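Local coordinates for protein HTH-type transcriptional regulator LysG (Mycobacterium tuberculosis, PDB 3ISP) that binds DNA as a homodimeric LysR-type transcriptional regulator and probably activates expression of the exporter LysE while repressing its own, at residues Val101-Ser105 and Glu162-Leu166; Trp109-Val113 and Thr284-Ala289. One frame throughout, in Å; residues are numbered along the deposited sequence.

Interaction 1 of 2, residues Val101-Ser105 and Glu162-Leu166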
ATOM      1  N   VAL A 101     -15.692 -12.902 -10.195  1.00 47.88           N
ATOM      2  CA  VAL A 101     -16.785 -13.404  -9.354  1.00 46.45           C
ATOM      3  C   VAL A 101     -16.390 -13.491  -7.876  1.00 50.68           C
ATOM      4  O   VAL A 101     -15.424 -14.163  -7.542  1.00 51.06           O
ATOM      5  CB  VAL A 101     -17.225 -14.812  -9.792  1.00 47.28           C
ATOM      6  CG1 VAL A 101     -18.360 -15.303  -8.929  1.00 46.86           C
ATOM      7  CG2 VAL A 101     -17.642 -14.814 -11.247  1.00 51.00           C
ATOM      8  N   ASN A 102     -17.138 -12.825  -6.994  1.00 50.25           N
ATOM      9  CA  ASN A 102     -16.901 -12.925  -5.555  1.00 45.47           C
ATOM     10  C   ASN A 102     -17.066 -14.354  -5.047  1.00 52.61           C
ATOM     11  O   ASN A 102     -17.960 -15.080  -5.493  1.00 55.13           O
ATOM     12  CB  ASN A 102     -17.793 -11.972  -4.759  1.00 47.15           C
ATOM     13  CG  ASN A 102     -19.272 -12.324  -4.861  1.00 52.34           C
ATOM     14  OD1 ASN A 102     -20.003 -12.293  -3.874  1.00 52.29           O
ATOM     15  ND2 ASN A 102     -19.718 -12.653  -6.059  1.00 52.71           N
ATOM     16  N   ALA A 103     -16.201 -14.743  -4.107  1.00 51.90           N
ATOM     17  CA  ALA A 103     -16.104 -16.121  -3.614  1.00 46.22           C
ATOM     18  C   ALA A 103     -17.447 -16.734  -3.250  1.00 46.85           C
ATOM     19  O   ALA A 103     -17.747 -17.855  -3.630  1.00 48.41           O
ATOM     20  CB  ALA A 103     -15.162 -16.182  -2.414  1.00 46.34           C
ATOM     21  N   ASP A 104     -18.239 -15.987  -2.492  1.00 54.15           N
ATOM     22  CA  ASP A 104     -19.556 -16.433  -2.050  1.00 52.28           C
ATOM     23  C   ASP A 104     -20.540 -16.719  -3.192  1.00 51.48           C
ATOM     24  O   ASP A 104     -21.402 -17.590  -3.064  1.00 51.99           O
ATOM     25  CB  ASP A 104     -20.148 -15.424  -1.063  1.00 50.80           C
ATOM     26  CG  ASP A 104     -19.493 -15.503   0.302  1.00 57.52           C
ATOM     27  OD1 ASP A 104     -18.878 -16.558   0.601  1.00 51.92           O
ATOM     28  OD2 ASP A 104     -19.598 -14.514   1.070  1.00 54.70           O
ATOM     29  N   SER A 105     -20.414 -16.012  -4.308  1.00 47.32           N
ATOM     30  CA  SER A 105     -21.281 -16.309  -5.446  1.00 48.29           C
ATOM     31  C   SER A 105     -20.858 -17.562  -6.184  1.00 49.84           C
ATOM     32  O   SER A 105     -21.704 -18.311  -6.671  1.00 52.89           O
ATOM     33  CB  SER A 105     -21.370 -15.132  -6.416  1.00 47.49           C
ATOM     34  OG  SER A 105     -21.971 -14.002  -5.802  1.00 51.11           O
ATOM     35  N   GLU A 162     -30.405  -9.888  -3.857  1.00 56.04           N
ATOM     36  CA  GLU A 162     -29.555  -9.859  -2.667  1.00 56.14           C
ATOM     37  C   GLU A 162     -29.253 -11.267  -2.153  1.00 50.77           C
ATOM     38  O   GLU A 162     -30.082 -12.178  -2.280  1.00 48.46           O
ATOM     39  CB  GLU A 162     -30.200  -9.015  -1.573  1.00 54.75           C
ATOM     40  CG  GLU A 162     -30.547  -7.622  -2.025  1.00 56.06           C
ATOM     41  CD  GLU A 162     -31.236  -6.822  -0.941  1.00 68.46           C
ATOM     42  OE1 GLU A 162     -31.695  -7.442   0.056  1.00 59.16           O
ATOM     43  OE2 GLU A 162     -31.320  -5.577  -1.096  1.00 72.51           O
ATOM     44  N   MET A 163     -28.050 -11.436  -1.606  1.00 53.32           N
ATOM     45  CA  MET A 163     -27.626 -12.701  -0.987  1.00 57.74           C
ATOM     46  C   MET A 163     -27.824 -12.560   0.519  1.00 49.93           C
ATOM     47  O   MET A 163     -27.439 -11.548   1.096  1.00 52.90           O
ATOM     48  CB  MET A 163     -26.152 -12.998  -1.332  1.00 51.31           C
ATOM     49  CG  MET A 163     -25.505 -14.169  -0.581  1.00 48.98           C
ATOM     50  SD  MET A 163     -23.955 -14.750  -1.320  1.00 39.43           S
ATOM     51  CE  MET A 163     -23.178 -13.186  -1.637  1.00 52.26           C
ATOM     52  N   ARG A 164     -28.457 -13.537   1.155  1.00 45.29           N
ATOM     53  CA  ARG A 164     -28.618 -13.457   2.607  1.00 52.26           C
ATOM     54  C   ARG A 164     -27.505 -14.179   3.366  1.00 55.77           C
ATOM     55  O   ARG A 164     -27.101 -15.284   2.995  1.00 54.56           O
ATOM     56  CB  ARG A 164     -29.974 -13.988   3.065  1.00 52.83           C
ATOM     57  CG  ARG A 164     -30.115 -13.954   4.571  1.00 55.19           C
ATOM     58  CD  ARG A 164     -31.562 -13.939   5.011  1.00 59.30           C
ATOM     59  NE  ARG A 164     -32.288 -12.817   4.441  1.00 63.76           N
ATOM     60  CZ  ARG A 164     -33.597 -12.808   4.234  1.00 61.37           C
ATOM     61  NH1 ARG A 164     -34.324 -13.865   4.547  1.00 57.14           N
ATOM     62  NH2 ARG A 164     -34.176 -11.744   3.697  1.00 59.41           N
ATOM     63  N   TYR A 165     -27.024 -13.550   4.433  1.00 54.04           N
ATOM     64  CA  TYR A 165     -25.970 -14.122   5.267  1.00 54.94           C
ATOM     65  C   TYR A 165     -26.456 -14.421   6.688  1.00 55.64           C
ATOM     66  O   TYR A 165     -26.879 -13.509   7.403  1.00 58.74           O
ATOM     67  CB  TYR A 165     -24.778 -13.167   5.334  1.00 57.00           C
ATOM     68  CG  TYR A 165     -23.930 -13.151   4.089  1.00 57.29           C
ATOM     69  CD1 TYR A 165     -22.848 -14.001   3.960  1.00 51.21           C
ATOM     70  CD2 TYR A 165     -24.204 -12.272   3.049  1.00 55.76           C
ATOM     71  CE1 TYR A 165     -22.067 -13.991   2.835  1.00 53.86           C
ATOM     72  CE2 TYR A 165     -23.428 -12.260   1.913  1.00 53.43           C
ATOM     73  CZ  TYR A 165     -22.362 -13.122   1.808  1.00 54.95           C
ATOM     74  OH  TYR A 165     -21.580 -13.125   0.676  1.00 59.42           O
ATOM     75  N   LEU A 166     -26.380 -15.692   7.094  1.00 54.74           N
ATOM     76  CA  LEU A 166     -26.780 -16.129   8.440  1.00 53.49           C
ATOM     77  C   LEU A 166     -25.563 -16.256   9.329  1.00 53.17           C
ATOM     78  O   LEU A 166     -24.575 -16.853   8.924  1.00 55.61           O
ATOM     79  CB  LEU A 166     -27.477 -17.484   8.367  1.00 45.21           C
ATOM     80  CG  LEU A 166     -28.601 -17.488   7.335  1.00 53.46           C
ATOM     81  CD1 LEU A 166     -29.266 -18.847   7.187  1.00 46.43           C
ATOM     82  CD2 LEU A 166     -29.611 -16.433   7.732  1.00 56.54           C
TER

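Interaction 2 of 2, residues Trp109-Val113 and Thr284-Ala289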
ATOM      1  N   TRP A 109     -24.737 -19.756  -6.163  1.00 58.34           N
ATOM      2  CA  TRP A 109     -25.539 -19.698  -7.373  1.00 49.94           C
ATOM      3  C   TRP A 109     -24.770 -19.683  -8.688  1.00 54.73           C
ATOM      4  O   TRP A 109     -25.222 -20.300  -9.654  1.00 57.04           O
ATOM      5  CB  TRP A 109     -26.493 -18.522  -7.301  1.00 48.26           C
ATOM      6  CG  TRP A 109     -25.823 -17.205  -7.242  1.00 50.10           C
ATOM      7  CD1 TRP A 109     -25.431 -16.523  -6.125  1.00 46.83           C
ATOM      8  CD2 TRP A 109     -25.486 -16.381  -8.359  1.00 51.35           C
ATOM      9  NE1 TRP A 109     -24.851 -15.323  -6.484  1.00 46.40           N
ATOM     10  CE2 TRP A 109     -24.877 -15.212  -7.849  1.00 46.49           C
ATOM     11  CE3 TRP A 109     -25.637 -16.518  -9.741  1.00 45.45           C
ATOM     12  CZ2 TRP A 109     -24.427 -14.195  -8.670  1.00 46.29           C
ATOM     13  CZ3 TRP A 109     -25.191 -15.510 -10.550  1.00 48.38           C
ATOM     14  CH2 TRP A 109     -24.591 -14.359 -10.016  1.00 46.83           C
ATOM     15  N   PHE A 110     -23.616 -19.011  -8.738  1.00 51.00           N
ATOM     16  CA  PHE A 110     -22.948 -18.762 -10.024  1.00 50.12           C
ATOM     17  C   PHE A 110     -22.617 -20.027 -10.811  1.00 51.06           C
ATOM     18  O   PHE A 110     -22.601 -20.024 -12.036  1.00 51.86           O
ATOM     19  CB  PHE A 110     -21.685 -17.925  -9.841  1.00 52.68           C
ATOM     20  CG  PHE A 110     -21.154 -17.331 -11.124  1.00 48.69           C
ATOM     21  CD1 PHE A 110     -21.485 -16.047 -11.496  1.00 47.64           C
ATOM     22  CD2 PHE A 110     -20.311 -18.056 -11.949  1.00 49.05           C
ATOM     23  CE1 PHE A 110     -20.994 -15.508 -12.670  1.00 49.72           C
ATOM     24  CE2 PHE A 110     -19.817 -17.514 -13.116  1.00 46.21           C
ATOM     25  CZ  PHE A 110     -20.160 -16.247 -13.479  1.00 44.21           C
ATOM     26  N   SER A 111     -22.331 -21.101 -10.096  1.00 54.76           N
ATOM     27  CA  SER A 111     -22.048 -22.385 -10.709  1.00 51.75           C
ATOM     28  C   SER A 111     -22.910 -22.669 -11.938  1.00 58.35           C
ATOM     29  O   SER A 111     -22.444 -23.255 -12.906  1.00 66.96           O
ATOM     30  CB  SER A 111     -22.272 -23.482  -9.679  1.00 55.73           C
ATOM     31  OG  SER A 111     -22.306 -24.738 -10.315  1.00 68.33           O
ATOM     32  N   ALA A 112     -24.172 -22.255 -11.896  1.00 60.67           N
ATOM     33  CA  ALA A 112     -25.139 -22.612 -12.931  1.00 56.96           C
ATOM     34  C   ALA A 112     -24.743 -22.093 -14.294  1.00 61.32           C
ATOM     35  O   ALA A 112     -25.199 -22.611 -15.313  1.00 68.71           O
ATOM     36  CB  ALA A 112     -26.533 -22.100 -12.558  1.00 54.32           C
ATOM     37  N   VAL A 113     -23.892 -21.071 -14.311  1.00 61.43           N
ATOM     38  CA  VAL A 113     -23.581 -20.332 -15.537  1.00 58.91           C
ATOM     39  C   VAL A 113     -22.846 -21.183 -16.562  1.00 66.24           C
ATOM     40  O   VAL A 113     -22.908 -20.907 -17.763  1.00 67.56           O
ATOM     41  CB  VAL A 113     -22.746 -19.066 -15.237  1.00 58.43           C
ATOM     42  CG1 VAL A 113     -22.329 -18.369 -16.524  1.00 55.14           C
ATOM     43  CG2 VAL A 113     -23.521 -18.113 -14.338  1.00 55.63           C
ATOM     44  N   THR A 284     -27.345 -15.195 -19.019  1.00 49.35           N
ATOM     45  CA  THR A 284     -27.021 -16.371 -18.246  1.00 48.60           C
ATOM     46  C   THR A 284     -26.730 -16.020 -16.784  1.00 49.66           C
ATOM     47  O   THR A 284     -27.307 -16.603 -15.875  1.00 48.33           O
ATOM     48  CB  THR A 284     -25.862 -17.099 -18.885  1.00 47.74           C
ATOM     49  OG1 THR A 284     -26.289 -17.570 -20.165  1.00 55.40           O
ATOM     50  CG2 THR A 284     -25.427 -18.270 -18.024  1.00 47.22           C
ATOM     51  N   VAL A 285     -25.856 -15.049 -16.561  1.00 46.93           N
ATOM     52  CA  VAL A 285     -25.582 -14.617 -15.212  1.00 46.48           C
ATOM     53  C   VAL A 285     -26.864 -14.209 -14.504  1.00 45.99           C
ATOM     54  O   VAL A 285     -27.123 -14.653 -13.403  1.00 50.72           O
ATOM     55  CB  VAL A 285     -24.551 -13.477 -15.176  1.00 49.35           C
ATOM     56  CG1 VAL A 285     -24.492 -12.850 -13.790  1.00 46.35           C
ATOM     57  CG2 VAL A 285     -23.182 -14.000 -15.607  1.00 46.71           C
ATOM     58  N   ARG A 286     -27.673 -13.373 -15.139  1.00 50.85           N
ATOM     59  CA  ARG A 286     -28.920 -12.914 -14.534  1.00 53.22           C
ATOM     60  C   ARG A 286     -29.866 -14.059 -14.155  1.00 52.87           C
ATOM     61  O   ARG A 286     -30.514 -14.027 -13.106  1.00 50.66           O
ATOM     62  CB  ARG A 286     -29.630 -11.926 -15.460  1.00 57.11           C
ATOM     63  CG  ARG A 286     -29.460 -10.472 -15.051  1.00 65.47           C
ATOM     64  CD  ARG A 286     -30.242  -9.504 -15.945  1.00 70.29           C
ATOM     65  NE  ARG A 286     -30.336  -8.189 -15.312  1.00 79.10           N
ATOM     66  CZ  ARG A 286     -30.639  -7.059 -15.951  1.00 86.68           C
ATOM     67  NH1 ARG A 286     -30.878  -7.079 -17.258  1.00 85.54           N
ATOM     68  NH2 ARG A 286     -30.696  -5.905 -15.284  1.00 76.85           N
ATOM     69  N   ALA A 287     -29.937 -15.066 -15.015  1.00 49.37           N
ATOM     70  CA  ALA A 287     -30.814 -16.204 -14.794  1.00 44.47           C
ATOM     71  C   ALA A 287     -30.267 -17.128 -13.710  1.00 51.50           C
ATOM     72  O   ALA A 287     -31.023 -17.748 -12.968  1.00 58.59           O
ATOM     73  CB  ALA A 287     -31.021 -16.958 -16.083  1.00 34.27           C
ATOM     74  N   ALA A 288     -28.950 -17.226 -13.621  1.00 49.54           N
ATOM     75  CA  ALA A 288     -28.336 -18.059 -12.609  1.00 47.48           C
ATOM     76  C   ALA A 288     -28.640 -17.477 -11.228  1.00 52.06           C
ATOM     77  O   ALA A 288     -28.602 -18.179 -10.201  1.00 48.67           O
ATOM     78  CB  ALA A 288     -26.843 -18.152 -12.840  1.00 48.94           C
ATOM     79  N   ALA A 289     -28.960 -16.190 -11.203  1.00 46.79           N
ATOM     80  CA  ALA A 289     -29.222 -15.521  -9.941  1.00 49.25           C
ATOM     81  C   ALA A 289     -30.718 -15.379  -9.634  1.00 53.85           C
ATOM     82  O   ALA A 289     -31.092 -14.699  -8.677  1.00 50.57           O
ATOM     83  CB  ALA A 289     -28.548 -14.168  -9.919  1.00 49.73           C
TER
HETATM   84  O   HOH W   1     -28.058 -20.806  -9.686  1.00 52.51           O

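Interaction 1 of 2, residues Val101-Ser105 and Glu162-Leu166
Ser105 and Met163 mark the closest backbone approach, their CA atoms 8.6 Å apart, so the gap between the first turn of helix 103-107 and strand 155-169 is bridged mainly by side chains. Asn102 is the N-cap of that helix; its backbone O accepts a hydrogen bond from Ser105 N at 2.9 Å, and its ND2 makes a weak hydrogen bond to Ser105 OG, holding the amide across the start of the helix. Met163 and Tyr165, alternate residues of the strand, both reach this turn. With CG anti to the backbone N (chi1 171°) and a bend at chi3 (45°), Met163 brings its methyl CE within 3.8 Å of Asp104 CB; CE also meets Asn102 OD1, which comes from the opposite direction, at 4.0 Å. Tyr165 OH donates to Asp104 OD2, near the ring plane at the ring edge, with the carboxylate turned 53° from that plane; the modelled 2.5 Å is doubtful because the hydroxyl's position is less sure. Pro241 touches Asp104, Met163 and Tyr165. This mixed contact joins strand 155-169 to the helix following strand 95-101 in the LysR substrate-binding domain. Tyr165 links the strand to Asp104, whose negative charge would probably interact favourably with the helix's N-terminal end.

Interaction 2 of 2, residues Trp109-Val113 and Thr284-Ala289
Trp109 lays its indole against the last turn of helix 276-288 and the residue just after it, where Ala288 and Ala289 supply two small bumps for one large flat ring. Ala289 CB sits over one face, 3.8 Å from the centroid of the six-membered ring and 16° off its normal, a CH-pi contact; Ala288 CB meets the ring at its edge, in plane, 3.7 Å from Trp109 CE3. The opposite face is backed by the CB of Phe110, so the indole is wedged between its chain neighbour and the helix end. Its CG lies between the backbone N and the carbonyl carbon (chi1 63°), which swings the ring toward the helix and brings CH2 near Val285 CG1. One turn further on, Val113 sets CG2 against the same methyl, 3.6 Å from Ala288 CB, and that branch also lies over the centre of the Phe110 ring. Its other branch, CG1, anti to the backbone N, meets Thr284 CG2. Phe110 CE1 then touches Val285 CG2 at 4.0 Å, while Ala112 CB rests on Ala288 CB. The Ala288 methyl is thus a small bump touched by Trp109, Ala112 and Val113. The one polar link is a water that donates to Trp109 O at 2.9 Å and to Ala288 O at 2.7 Å, joining two backbone carbonyls that could not bond each other directly. Deeper in the core, Trp109 continues onto Leu160 of strand 155-169, Leu266 of strand 255-271 and Val145 of strand 143-146. Phe110 reaches Ile99 and Val101 of strand 95-101, and Val285 packs on Leu160 and Trp268, so the short 3-10 segment and helix 276-288 lie side by side on one mixed sheet.

Overall arrangement
Interactions 1 and 2 have centres 13 Å apart within the LysR substrate-binding domain, whose fold resembles periplasmic binding proteins. Along the chain their segments alternate: 101-105, 109-113, 162-166, 284-289. The first two are separated by only three residues, and they meet directly: Ser105 O and Phe110 N lie 2.9 Å apart, a probable hydrogen bond, and Val101 packs on Phe110. Interaction 1 ties the start of helix 103-107 to the long strand 155-169, which also supplies Leu160 to the core beside interaction 2. The 101-113 region is thus held to strand 155-169 by interaction 1 and to helix 276-288, which packs on the same mixed sheet, by interaction 2.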